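Local atomic coordinates of Blo t 1 allergen (Blomia tropicalis, PDB entry 5JT8), a protein that is a group 1 mite allergen of the papain-like cysteine protease family, probably a protein-cleaving enzyme held inactive while its propeptide is attached. Residues Y193-G198 against Y223-Y228; G271-D276 against N320-N325; N108-L113 against V240-Q245; E54-V59 against Y70-Y75. All coordinates share one frame; numbering follows the deposited sequence.

In the fold
Interaction 4 belongs to the propeptide, whereas interactions 1 and 2 lie within the papain-like protease; interaction 3 brings the linker approaching the protease onto helix 237-247. Interactions 4 and 1 sit on opposite sides of the chain's centre, their own centres about 38 Å apart. Between interactions 4 and 2, whose nearest atoms are about 6 Å apart, stands helix 259-262: its Tyr-260 meets Trp-58 of the propeptide and also touches Val-272. Interactions 2 and 3 touch directly, Asn-325 ND2 lying 4.1 Å from Val-240 CG2. Interaction 1 is nested within the chain loop closed by interaction 3. The side chain of Tyr-228 in interaction 1 is about 13 Å from a bound NAG (N-acetylglucosamine).

Interaction 1: residues Y193-G198 against Y223-Y228; sequences YMIRTG and YHVSGY
The end of helix 187-196 meets a loop that becomes strand 227-230, the CA atoms of Ile-195 and Val-225 standing 5.2 Å apart and the backbones joined through a weak bond from Val-225 N to Met-194 O. That carbonyl also takes a weak bond from His-224 ND1, but the same nitrogen does better with Ile-195 O at 3.3 Å, where the donor rides well above the carbonyl plane, 57° out of it. A water hydrogen-bonds to Ile-195 O as well, 2.7 Å from it, and reaches weakly to Val-225 O. The imidazole of His-224 thus serves carbonyls at the last turn of the helix, and Gly-198 closes over one face of it: CA is 3.7 Å from the ring centroid, a CH-pi contact that the lack of a side chain allows. Gly-198 also has positive phi (79°), right where the chain has left the helix. In the papain fold this helix packs beside helix 139-154, which Met-194 touches, while the loop leads into the two-stranded pairing with the C-terminal strand 329-332, where a classic beta bulge sets Ser-226 and Gly-227 together against Thr-332. On the apolar side, Ile-195 crosses Val-225 at about a right angle, CG1 3.6 Å from Val-225 CG2. With CD1 anti to CA (chi2 162°), Ile-195 reaches past Gly-227 and puts CD1 at the edge of the Tyr-228 ring, 3.7 Å from CD1 of that tyrosine. Met-194 contributes CB, 4.0 Å from Val-225 CG2.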
# COMPACT_ATOMS: atom_id res chain seq x y z
N TYR A 193 4.01 16.87 2.82
CA TYR A 193 4.48 17.06 4.18
C TYR A 193 5.99 16.79 4.25
O TYR A 193 6.73 17.46 4.96
CB TYR A 193 3.71 16.15 5.13
CG TYR A 193 4.09 16.34 6.57
CD1 TYR A 193 5.15 15.63 7.13
CD2 TYR A 193 3.38 17.23 7.38
CE1 TYR A 193 5.51 15.81 8.44
CE2 TYR A 193 3.73 17.42 8.71
CZ TYR A 193 4.79 16.70 9.23
OH TYR A 193 5.14 16.86 10.54
N MET A 194 6.44 15.82 3.47
CA MET A 194 7.85 15.47 3.44
C MET A 194 8.69 16.59 2.82
O MET A 194 9.85 16.77 3.16
CB MET A 194 8.04 14.17 2.67
CG MET A 194 7.65 12.96 3.49
SD MET A 194 8.27 11.48 2.68
CE MET A 194 6.84 10.42 2.80
N ILE A 195 8.08 17.37 1.93
CA ILE A 195 8.75 18.54 1.36
C ILE A 195 8.81 19.69 2.35
O ILE A 195 9.88 20.23 2.64
CB ILE A 195 8.05 19.02 0.07
CG1 ILE A 195 8.24 18.01 -1.05
CG2 ILE A 195 8.56 20.39 -0.36
CD1 ILE A 195 7.24 18.19 -2.17
N ARG A 196 7.65 20.07 2.86
CA ARG A 196 7.57 21.31 3.62
C ARG A 196 8.13 21.19 5.02
O ARG A 196 8.64 22.15 5.59
CB ARG A 196 6.12 21.80 3.66
CG ARG A 196 5.55 22.09 2.28
CD ARG A 196 4.08 22.46 2.35
NE ARG A 196 3.50 22.60 1.01
CZ ARG A 196 2.20 22.73 0.76
NH1 ARG A 196 1.31 22.72 1.76
NH2 ARG A 196 1.78 22.85 -0.49
N THR A 197 8.04 19.99 5.59
CA THR A 197 8.37 19.78 7.02
C THR A 197 9.42 18.70 7.21
O THR A 197 10.31 18.82 8.04
CB THR A 197 7.10 19.39 7.81
OG1 THR A 197 6.10 20.40 7.63
CG2 THR A 197 7.40 19.23 9.32
N GLY A 198 9.33 17.63 6.41
CA GLY A 198 10.17 16.46 6.57
C GLY A 198 9.69 15.54 7.69
O GLY A 198 8.95 15.96 8.57
N TYR A 223 13.96 13.98 7.41
CA TYR A 223 14.22 13.56 6.04
C TYR A 223 13.15 14.09 5.11
O TYR A 223 11.96 13.90 5.34
CB TYR A 223 14.31 12.03 5.98
CG TYR A 223 15.46 11.54 6.81
CD1 TYR A 223 15.33 11.36 8.19
CD2 TYR A 223 16.70 11.31 6.23
CE1 TYR A 223 16.41 10.93 8.96
CE2 TYR A 223 17.78 10.87 6.99
CZ TYR A 223 17.63 10.69 8.35
OH TYR A 223 18.71 10.27 9.10
N HIS A 224 13.58 14.77 4.05
CA HIS A 224 12.66 15.38 3.11
C HIS A 224 12.67 14.65 1.79
O HIS A 224 13.53 13.83 1.53
CB HIS A 224 13.02 16.84 2.87
CG HIS A 224 13.05 17.68 4.10
ND1 HIS A 224 12.01 18.52 4.45
CD2 HIS A 224 13.98 17.80 5.08
CE1 HIS A 224 12.31 19.13 5.58
NE2 HIS A 224 13.50 18.72 5.99
N VAL A 225 11.70 14.98 0.94
CA VAL A 225 11.86 14.82 -0.50
C VAL A 225 11.76 16.25 -1.04
O VAL A 225 11.42 17.16 -0.30
CB VAL A 225 10.80 13.90 -1.12
CG1 VAL A 225 10.73 12.55 -0.38
CG2 VAL A 225 9.43 14.58 -1.09
N SER A 226 12.07 16.48 -2.31
CA SER A 226 11.98 17.83 -2.84
C SER A 226 10.78 18.03 -3.76
O SER A 226 10.41 19.16 -4.09
CB SER A 226 13.24 18.16 -3.62
OG SER A 226 13.16 17.54 -4.89
N GLY A 227 10.18 16.92 -4.20
CA GLY A 227 9.05 17.01 -5.11
C GLY A 227 8.42 15.66 -5.36
O GLY A 227 8.95 14.62 -4.96
N TYR A 228 7.27 15.69 -6.01
CA TYR A 228 6.58 14.46 -6.38
C TYR A 228 5.68 14.75 -7.57
O TYR A 228 5.31 15.89 -7.82
CB TYR A 228 5.76 13.93 -5.21
CG TYR A 228 4.65 14.86 -4.77
CD1 TYR A 228 4.89 15.87 -3.85
CD2 TYR A 228 3.36 14.73 -5.29
CE1 TYR A 228 3.88 16.72 -3.44
CE2 TYR A 228 2.34 15.59 -4.89
CZ TYR A 228 2.60 16.57 -3.97
OH TYR A 228 1.59 17.41 -3.57
O HOH W 1 12.15 20.04 1.26

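Interaction 2: residues G271-D276 against N320-N325. With NO3 (nitrate ion), chain H; NO3 (nitrate ion), chain J.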
# COMPACT_ATOMS: atom_id res chain seq x y z
N GLY A 271 -6.43 -12.28 -13.99
CA GLY A 271 -7.86 -12.17 -14.25
C GLY A 271 -8.71 -11.54 -13.15
O GLY A 271 -9.89 -11.83 -13.04
N VAL A 272 -8.13 -10.66 -12.34
CA VAL A 272 -8.91 -10.01 -11.29
C VAL A 272 -9.17 -8.53 -11.59
O VAL A 272 -8.23 -7.76 -11.84
CB VAL A 272 -8.21 -10.14 -9.91
CG1 VAL A 272 -8.89 -9.25 -8.89
CG2 VAL A 272 -8.20 -11.58 -9.44
N ALA A 273 -10.46 -8.17 -11.60
CA ALA A 273 -10.91 -6.78 -11.56
C ALA A 273 -10.24 -5.90 -12.60
O ALA A 273 -9.60 -4.92 -12.26
CB ALA A 273 -10.68 -6.19 -10.16
N TYR A 274 -10.39 -6.28 -13.86
CA TYR A 274 -9.83 -5.53 -14.97
C TYR A 274 -10.39 -4.11 -14.99
O TYR A 274 -11.60 -3.91 -14.85
CB TYR A 274 -10.12 -6.24 -16.29
CG TYR A 274 -9.21 -7.42 -16.58
CD1 TYR A 274 -8.32 -7.89 -15.62
CD2 TYR A 274 -9.22 -8.04 -17.82
CE1 TYR A 274 -7.49 -8.96 -15.89
CE2 TYR A 274 -8.39 -9.11 -18.10
CZ TYR A 274 -7.53 -9.56 -17.13
OH TYR A 274 -6.70 -10.62 -17.40
N ASN A 275 -9.51 -3.13 -15.16
CA ASN A 275 -9.91 -1.72 -15.24
C ASN A 275 -10.73 -1.25 -14.04
O ASN A 275 -11.65 -0.44 -14.19
CB ASN A 275 -10.72 -1.46 -16.52
CG ASN A 275 -10.05 -2.05 -17.76
OD1 ASN A 275 -8.91 -1.71 -18.10
ND2 ASN A 275 -10.76 -2.95 -18.43
N ASP A 276 -10.41 -1.76 -12.86
CA ASP A 276 -11.14 -1.38 -11.65
C ASP A 276 -11.12 0.13 -11.36
O ASP A 276 -10.05 0.76 -11.34
CB ASP A 276 -10.58 -2.12 -10.45
CG ASP A 276 -11.60 -2.33 -9.37
OD1 ASP A 276 -12.54 -1.50 -9.27
OD2 ASP A 276 -11.48 -3.34 -8.66
N ASN A 320 -4.88 -3.01 -16.23
CA ASN A 320 -5.23 -2.13 -15.12
C ASN A 320 -5.94 -2.93 -14.05
O ASN A 320 -6.98 -2.53 -13.54
CB ASN A 320 -6.13 -0.96 -15.57
CG ASN A 320 -6.36 0.05 -14.44
OD1 ASN A 320 -5.60 0.09 -13.46
ND2 ASN A 320 -7.42 0.85 -14.57
N SER A 321 -5.40 -4.11 -13.76
CA SER A 321 -5.99 -5.00 -12.79
C SER A 321 -6.11 -4.29 -11.44
O SER A 321 -5.15 -3.68 -10.96
CB SER A 321 -5.16 -6.28 -12.67
OG SER A 321 -5.69 -7.12 -11.67
N LEU A 322 -7.30 -4.35 -10.85
CA LEU A 322 -7.55 -3.74 -9.55
C LEU A 322 -7.21 -2.24 -9.48
O LEU A 322 -6.93 -1.74 -8.41
CB LEU A 322 -6.75 -4.48 -8.46
CG LEU A 322 -7.08 -5.94 -8.22
CD1 LEU A 322 -5.90 -6.62 -7.57
CD2 LEU A 322 -8.31 -6.09 -7.33
N GLY A 323 -7.21 -1.56 -10.63
CA GLY A 323 -6.93 -0.13 -10.67
C GLY A 323 -5.49 0.29 -10.37
O GLY A 323 -5.23 1.44 -10.03
N ILE A 324 -4.55 -0.65 -10.51
CA ILE A 324 -3.13 -0.40 -10.30
C ILE A 324 -2.60 0.83 -11.06
O ILE A 324 -1.79 1.60 -10.53
CB ILE A 324 -2.31 -1.65 -10.70
CG1 ILE A 324 -2.37 -2.69 -9.58
CG2 ILE A 324 -0.85 -1.29 -11.05
CD1 ILE A 324 -1.94 -4.07 -10.05
N ASN A 325 -3.06 1.01 -12.30
CA ASN A 325 -2.63 2.14 -13.12
C ASN A 325 -3.37 3.46 -12.88
O ASN A 325 -3.12 4.44 -13.59
CB ASN A 325 -2.77 1.80 -14.61
CG ASN A 325 -1.95 0.59 -15.02
OD1 ASN A 325 -2.18 -0.52 -14.56
ND2 ASN A 325 -0.99 0.82 -15.93
N NO3 H . -12.75 -9.85 -9.60
O1 NO3 H . -12.57 -10.33 -10.76
O2 NO3 H . -12.84 -8.59 -9.45
O3 NO3 H . -12.84 -10.60 -8.58
N NO3 J . -8.90 -5.80 -20.67
O1 NO3 J . -8.93 -6.95 -21.19
O2 NO3 J . -9.97 -5.15 -20.52
O3 NO3 J . -7.80 -5.30 -20.30
O HOH W 2 -5.31 -9.79 -12.30
O HOH W 3 -8.76 0.92 -17.15
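The amides of Asn-275 and Asn-320 cross with their planes 58° apart: Asn-320 ND2 lies 3.6 Å from Asn-275 CA, and a water joins the two groups by donating to Asn-275 OD1 and accepting from Asn-320 ND2. Asn-275 ND2 turns to a nitrate ion, probably from the crystallisation liquor, which also lies obliquely against the ring of Tyr-274; that ring stacks with His-319, and its hydroxyl is hydrogen-bonded to Glu-316. Ala-273 to Asp-276 form a type II beta turn, and the loop 320-325 packs along it. The main polar grip is a pair of bonds to neighbouring carbonyls. Ser-321 OG, anti to its backbone N (chi1 176°), donates to Val-272 O at 2.6 Å, in the carbonyl plane; Leu-322 N donates to Ala-273 O at 2.8 Å from above that carbonyl's plane. A second water donates to Ser-321 OG and accepts from Val-272 N, closing a small ring of bonds around the serine. Beside these, Leu-322 CD2 fits between Val-272 CG1 at 3.6 Å and Ala-273 CB at 3.7 Å, the leucine crossing the valine at a slant. Asp-276 lays CB against the backbone of Leu-322 and Gly-323, 3.4 Å from Gly-323 N, and sends OD2 to His-255 ND1. In this protease domain the contact ties the loop after strand 268-269 to the one after strand 312-316. The carbonyls of Val-272 and Ala-273, at the entry to the turn, are thus satisfied by the partner loop, and the carboxylate of Asp-276 would be stabilised electrostatically if His-255 carries a positive charge.

Interaction 3: residues N108-L113 against V240-Q245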
# COMPACT_ATOMS: atom_id res chain seq x y z
N ASN A 108 7.00 10.33 -25.29
CA ASN A 108 7.02 8.91 -25.65
C ASN A 108 8.26 8.50 -26.42
O ASN A 108 8.17 7.79 -27.43
CB ASN A 108 5.77 8.55 -26.47
CG ASN A 108 5.51 7.05 -26.54
OD1 ASN A 108 5.63 6.34 -25.53
ND2 ASN A 108 5.17 6.56 -27.73
N THR A 109 9.41 8.92 -25.93
CA THR A 109 10.63 8.71 -26.70
C THR A 109 11.66 7.86 -25.97
O THR A 109 12.79 7.73 -26.43
CB THR A 109 11.26 10.05 -27.06
OG1 THR A 109 11.62 10.74 -25.85
CG2 THR A 109 10.29 10.90 -27.88
N TYR A 110 11.27 7.27 -24.84
CA TYR A 110 12.17 6.37 -24.14
C TYR A 110 12.25 5.06 -24.92
O TYR A 110 11.26 4.60 -25.50
CB TYR A 110 11.73 6.15 -22.68
CG TYR A 110 10.29 5.73 -22.46
CD1 TYR A 110 9.91 4.38 -22.46
CD2 TYR A 110 9.30 6.68 -22.21
CE1 TYR A 110 8.59 4.00 -22.25
CE2 TYR A 110 7.98 6.32 -22.01
CZ TYR A 110 7.63 4.98 -22.03
OH TYR A 110 6.31 4.65 -21.82
N GLY A 111 13.45 4.48 -24.96
CA GLY A 111 13.76 3.41 -25.90
C GLY A 111 12.98 2.13 -25.69
O GLY A 111 11.79 2.05 -26.00
N SER A 112 13.66 1.12 -25.16
CA SER A 112 13.05 -0.16 -24.87
C SER A 112 13.19 -0.44 -23.39
O SER A 112 14.08 0.10 -22.73
CB SER A 112 13.70 -1.28 -25.69
OG SER A 112 15.11 -1.24 -25.55
N LEU A 113 12.31 -1.27 -22.85
CA LEU A 113 12.33 -1.57 -21.43
C LEU A 113 12.82 -2.99 -21.20
O LEU A 113 12.49 -3.89 -21.97
CB LEU A 113 10.93 -1.38 -20.82
CG LEU A 113 10.37 0.04 -20.90
CD1 LEU A 113 8.89 0.11 -20.57
CD2 LEU A 113 11.17 0.96 -19.99
N VAL A 240 4.39 3.59 -16.60
CA VAL A 240 4.60 3.23 -15.21
C VAL A 240 5.95 2.55 -15.04
O VAL A 240 6.72 2.94 -14.18
CB VAL A 240 3.48 2.33 -14.67
CG1 VAL A 240 3.81 1.88 -13.26
CG2 VAL A 240 2.16 3.11 -14.68
N MET A 241 6.25 1.56 -15.89
CA MET A 241 7.53 0.85 -15.85
C MET A 241 8.71 1.79 -16.05
O MET A 241 9.72 1.72 -15.35
CB MET A 241 7.60 -0.27 -16.91
CG MET A 241 6.59 -1.41 -16.73
SD MET A 241 6.22 -2.32 -18.27
CE MET A 241 7.75 -3.16 -18.51
N TYR A 242 8.59 2.65 -17.05
CA TYR A 242 9.63 3.64 -17.24
C TYR A 242 9.80 4.59 -16.03
O TYR A 242 10.93 4.93 -15.64
CB TYR A 242 9.35 4.46 -18.49
CG TYR A 242 10.57 5.23 -18.85
CD1 TYR A 242 11.68 4.58 -19.39
CD2 TYR A 242 10.66 6.59 -18.58
CE1 TYR A 242 12.83 5.28 -19.70
CE2 TYR A 242 11.79 7.30 -18.89
CZ TYR A 242 12.87 6.64 -19.45
OH TYR A 242 14.00 7.35 -19.76
N THR A 243 8.68 5.05 -15.47
CA THR A 243 8.72 5.90 -14.27
C THR A 243 9.44 5.18 -13.13
O THR A 243 10.28 5.77 -12.45
CB THR A 243 7.30 6.29 -13.84
OG1 THR A 243 6.70 7.08 -14.89
CG2 THR A 243 7.30 7.08 -12.50
N ILE A 244 9.13 3.90 -12.96
CA ILE A 244 9.76 3.09 -11.92
C ILE A 244 11.26 2.98 -12.17
O ILE A 244 12.06 3.10 -11.25
CB ILE A 244 9.14 1.70 -11.86
CG1 ILE A 244 7.74 1.79 -11.24
CG2 ILE A 244 10.03 0.73 -11.06
CD1 ILE A 244 6.90 0.52 -11.43
N GLN A 245 11.62 2.76 -13.43
CA GLN A 245 13.02 2.68 -13.80
C GLN A 245 13.78 4.00 -13.55
O GLN A 245 14.90 3.97 -13.03
CB GLN A 245 13.18 2.27 -15.27
CG GLN A 245 14.63 2.03 -15.67
CD GLN A 245 14.83 1.59 -17.12
OE1 GLN A 245 15.61 0.69 -17.41
NE2 GLN A 245 14.14 2.25 -18.04
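Helix 237-247, which flanks the curled beta sheet of the papain-like protease, is overlaid here by the linker that runs from helix 94-100 to strand 117-118. Tyr-110 of the linker and Tyr-242 of the helix carry the contact as an offset stack, their centroids 4.2 Å apart and planes at 13°. The two side chains slide past each other in opposite directions, which puts each CB over the other ring: Tyr-110 CB is 3.5 Å from the Tyr-242 centroid, and Tyr-242 CB is 3.9 Å from that of Tyr-110. Tyr-110 reaches this pose with CG between its backbone N and carbonyl carbon (chi1 52°), whereas Tyr-242 has CG anti to its N. Leu-113 then fills in alongside. Its CD2 comes to the edge of the Tyr-242 ring, in the ring plane and 3.7 Å from CD1, and also meets Gln-245 NE2; its other branch, CD1, rests 3.9 Å from Met-241 CB and close to CE of the same methionine. Met-241 in turn packs onto Trp-288 and Trp-297 of the sheet, so the leucine is joined to the protein interior through it. The hydroxyl of Tyr-110 is hydrogen-bonded to Asp-239 OD1, one turn back on the helix. Across the two segments the adhesion is dispersion and CH-pi contact at a surface position, and the Asp-239 bond gives the stacked ring of Tyr-110 a directional hold that the stack itself lacks.

Interaction 4: residues E54-V59 against Y70-Y75; sequences EQLKWV and YAINEY
Aromatic contact comes first: Trp-58 points the edge of its six-membered ring at the face of Tyr-70, centroids 5.1 Å apart and planes at 79°, an edge-to-face (T-shaped) pair. CZ3 and CH2 do the touching, CZ3 lying 3.8 Å from Tyr-70 CG and CH2 above the ring toward its rim. The indole of Trp-58 also stacks with His-62 and meets Tyr-260 of the protease edge-to-face. The aliphatic contacts centre on Ile-72. Its CD1 sits 3.7 Å from Leu-56 CA and 3.7 Å from Val-59 CG2, while CG1 packs against Leu-56 CD1 at 3.7 Å. Val-59 CG1, the other branch, lies 3.6 Å from Tyr-70 O. The polar bonds lie within or beyond the segments: Asn-73 OD1 accepts from Tyr-75 N at 3.0 Å, in the carbonyl plane and on a lone pair, an Asx turn that bends the chain after Ile-72. This is the propeptide inhibitor domain. Phe-52, Gln-55 and Val-59 on helix 42-62, and Asn-63 just after its end, follow the spacing of the ERFNIN signature, and Ala-71, Asn-73 and Tyr-75 fall where relatives have the GNFD motif. The helix and the loop 70-75 are thus fastened by apolar surface, while Tyr-75 OH bonded to Gly-132 O and Gln-55 OE1 to Asn-263 ND2 are among the hydrogen bonds that give the propeptide a directional hold on the protease.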
# COMPACT_ATOMS: atom_id res chain seq x y z
N GLU A 54 -16.57 -17.58 7.00
CA GLU A 54 -16.84 -17.35 5.58
C GLU A 54 -15.57 -16.84 4.85
O GLU A 54 -15.43 -17.04 3.64
CB GLU A 54 -18.00 -16.35 5.42
CG GLU A 54 -19.06 -16.64 4.32
CD GLU A 54 -19.73 -18.02 4.36
OE1 GLU A 54 -19.58 -18.77 5.36
OE2 GLU A 54 -20.46 -18.34 3.39
N GLN A 55 -14.66 -16.20 5.58
CA GLN A 55 -13.37 -15.84 4.99
C GLN A 55 -12.51 -17.09 4.89
O GLN A 55 -11.82 -17.28 3.89
CB GLN A 55 -12.63 -14.76 5.80
CG GLN A 55 -12.99 -13.32 5.43
CD GLN A 55 -12.59 -12.95 4.00
OE1 GLN A 55 -11.42 -12.68 3.71
NE2 GLN A 55 -13.57 -12.92 3.11
N LEU A 56 -12.55 -17.93 5.91
CA LEU A 56 -11.85 -19.21 5.87
C LEU A 56 -12.45 -20.09 4.79
O LEU A 56 -11.74 -20.82 4.10
CB LEU A 56 -11.90 -19.93 7.21
CG LEU A 56 -11.16 -21.27 7.18
CD1 LEU A 56 -9.68 -21.07 6.91
CD2 LEU A 56 -11.37 -22.04 8.46
N LYS A 57 -13.77 -20.00 4.66
CA LYS A 57 -14.47 -20.71 3.60
C LYS A 57 -13.96 -20.26 2.22
O LYS A 57 -13.64 -21.09 1.37
CB LYS A 57 -15.98 -20.48 3.72
CG LYS A 57 -16.81 -21.34 2.80
CD LYS A 57 -18.29 -21.00 2.92
CE LYS A 57 -19.17 -21.98 2.17
NZ LYS A 57 -20.61 -21.72 2.44
N TRP A 58 -13.88 -18.95 2.01
CA TRP A 58 -13.39 -18.42 0.74
C TRP A 58 -11.95 -18.86 0.45
O TRP A 58 -11.60 -19.13 -0.69
CB TRP A 58 -13.46 -16.88 0.71
CG TRP A 58 -13.16 -16.33 -0.66
CD1 TRP A 58 -14.07 -15.99 -1.62
CD2 TRP A 58 -11.87 -16.07 -1.22
NE1 TRP A 58 -13.42 -15.53 -2.74
CE2 TRP A 58 -12.07 -15.58 -2.52
CE3 TRP A 58 -10.56 -16.21 -0.74
CZ2 TRP A 58 -11.01 -15.22 -3.36
CZ3 TRP A 58 -9.51 -15.86 -1.57
CH2 TRP A 58 -9.75 -15.37 -2.87
N VAL A 59 -11.13 -18.93 1.50
CA VAL A 59 -9.73 -19.29 1.36
C VAL A 59 -9.57 -20.74 0.91
O VAL A 59 -8.88 -21.01 -0.08
CB VAL A 59 -8.95 -19.09 2.69
CG1 VAL A 59 -7.57 -19.75 2.62
CG2 VAL A 59 -8.82 -17.62 3.02
N TYR A 70 -3.76 -18.68 -1.43
CA TYR A 70 -4.50 -17.73 -0.60
C TYR A 70 -4.45 -18.16 0.86
O TYR A 70 -4.34 -19.35 1.15
CB TYR A 70 -5.96 -17.60 -1.07
CG TYR A 70 -6.07 -17.17 -2.51
CD1 TYR A 70 -5.93 -15.84 -2.86
CD2 TYR A 70 -6.30 -18.11 -3.52
CE1 TYR A 70 -6.02 -15.44 -4.17
CE2 TYR A 70 -6.38 -17.71 -4.84
CZ TYR A 70 -6.24 -16.37 -5.16
OH TYR A 70 -6.33 -15.95 -6.46
N ALA A 71 -4.51 -17.20 1.79
CA ALA A 71 -4.39 -17.52 3.21
C ALA A 71 -4.98 -16.47 4.14
O ALA A 71 -4.87 -15.26 3.91
CB ALA A 71 -2.92 -17.75 3.57
N ILE A 72 -5.62 -16.97 5.20
CA ILE A 72 -6.04 -16.19 6.36
C ILE A 72 -4.97 -15.20 6.82
O ILE A 72 -3.77 -15.51 6.79
CB ILE A 72 -6.39 -17.13 7.53
CG1 ILE A 72 -7.53 -18.06 7.14
CG2 ILE A 72 -6.72 -16.35 8.80
CD1 ILE A 72 -8.79 -17.33 6.73
N ASN A 73 -5.39 -14.01 7.25
CA ASN A 73 -4.49 -13.09 7.92
C ASN A 73 -5.21 -12.31 9.02
O ASN A 73 -6.39 -12.56 9.31
CB ASN A 73 -3.87 -12.12 6.91
CG ASN A 73 -4.91 -11.45 6.05
OD1 ASN A 73 -5.74 -10.67 6.54
ND2 ASN A 73 -4.88 -11.74 4.75
N GLU A 74 -4.50 -11.34 9.59
CA GLU A 74 -4.98 -10.53 10.71
C GLU A 74 -6.34 -9.87 10.45
O GLU A 74 -7.08 -9.55 11.39
CB GLU A 74 -3.95 -9.45 11.05
CG GLU A 74 -3.76 -8.40 9.95
CD GLU A 74 -2.83 -7.26 10.35
OE1 GLU A 74 -3.24 -6.45 11.21
OE2 GLU A 74 -1.71 -7.17 9.80
N TYR A 75 -6.67 -9.67 9.18
CA TYR A 75 -7.88 -8.96 8.81
C TYR A 75 -9.06 -9.88 8.50
O TYR A 75 -10.15 -9.41 8.20
CB TYR A 75 -7.61 -8.09 7.58
CG TYR A 75 -6.57 -7.01 7.78
CD1 TYR A 75 -6.73 -6.03 8.76
CD2 TYR A 75 -5.44 -6.94 6.96
CE1 TYR A 75 -5.79 -5.03 8.93
CE2 TYR A 75 -4.50 -5.95 7.12
CZ TYR A 75 -4.68 -5.00 8.11
OH TYR A 75 -3.74 -4.00 8.27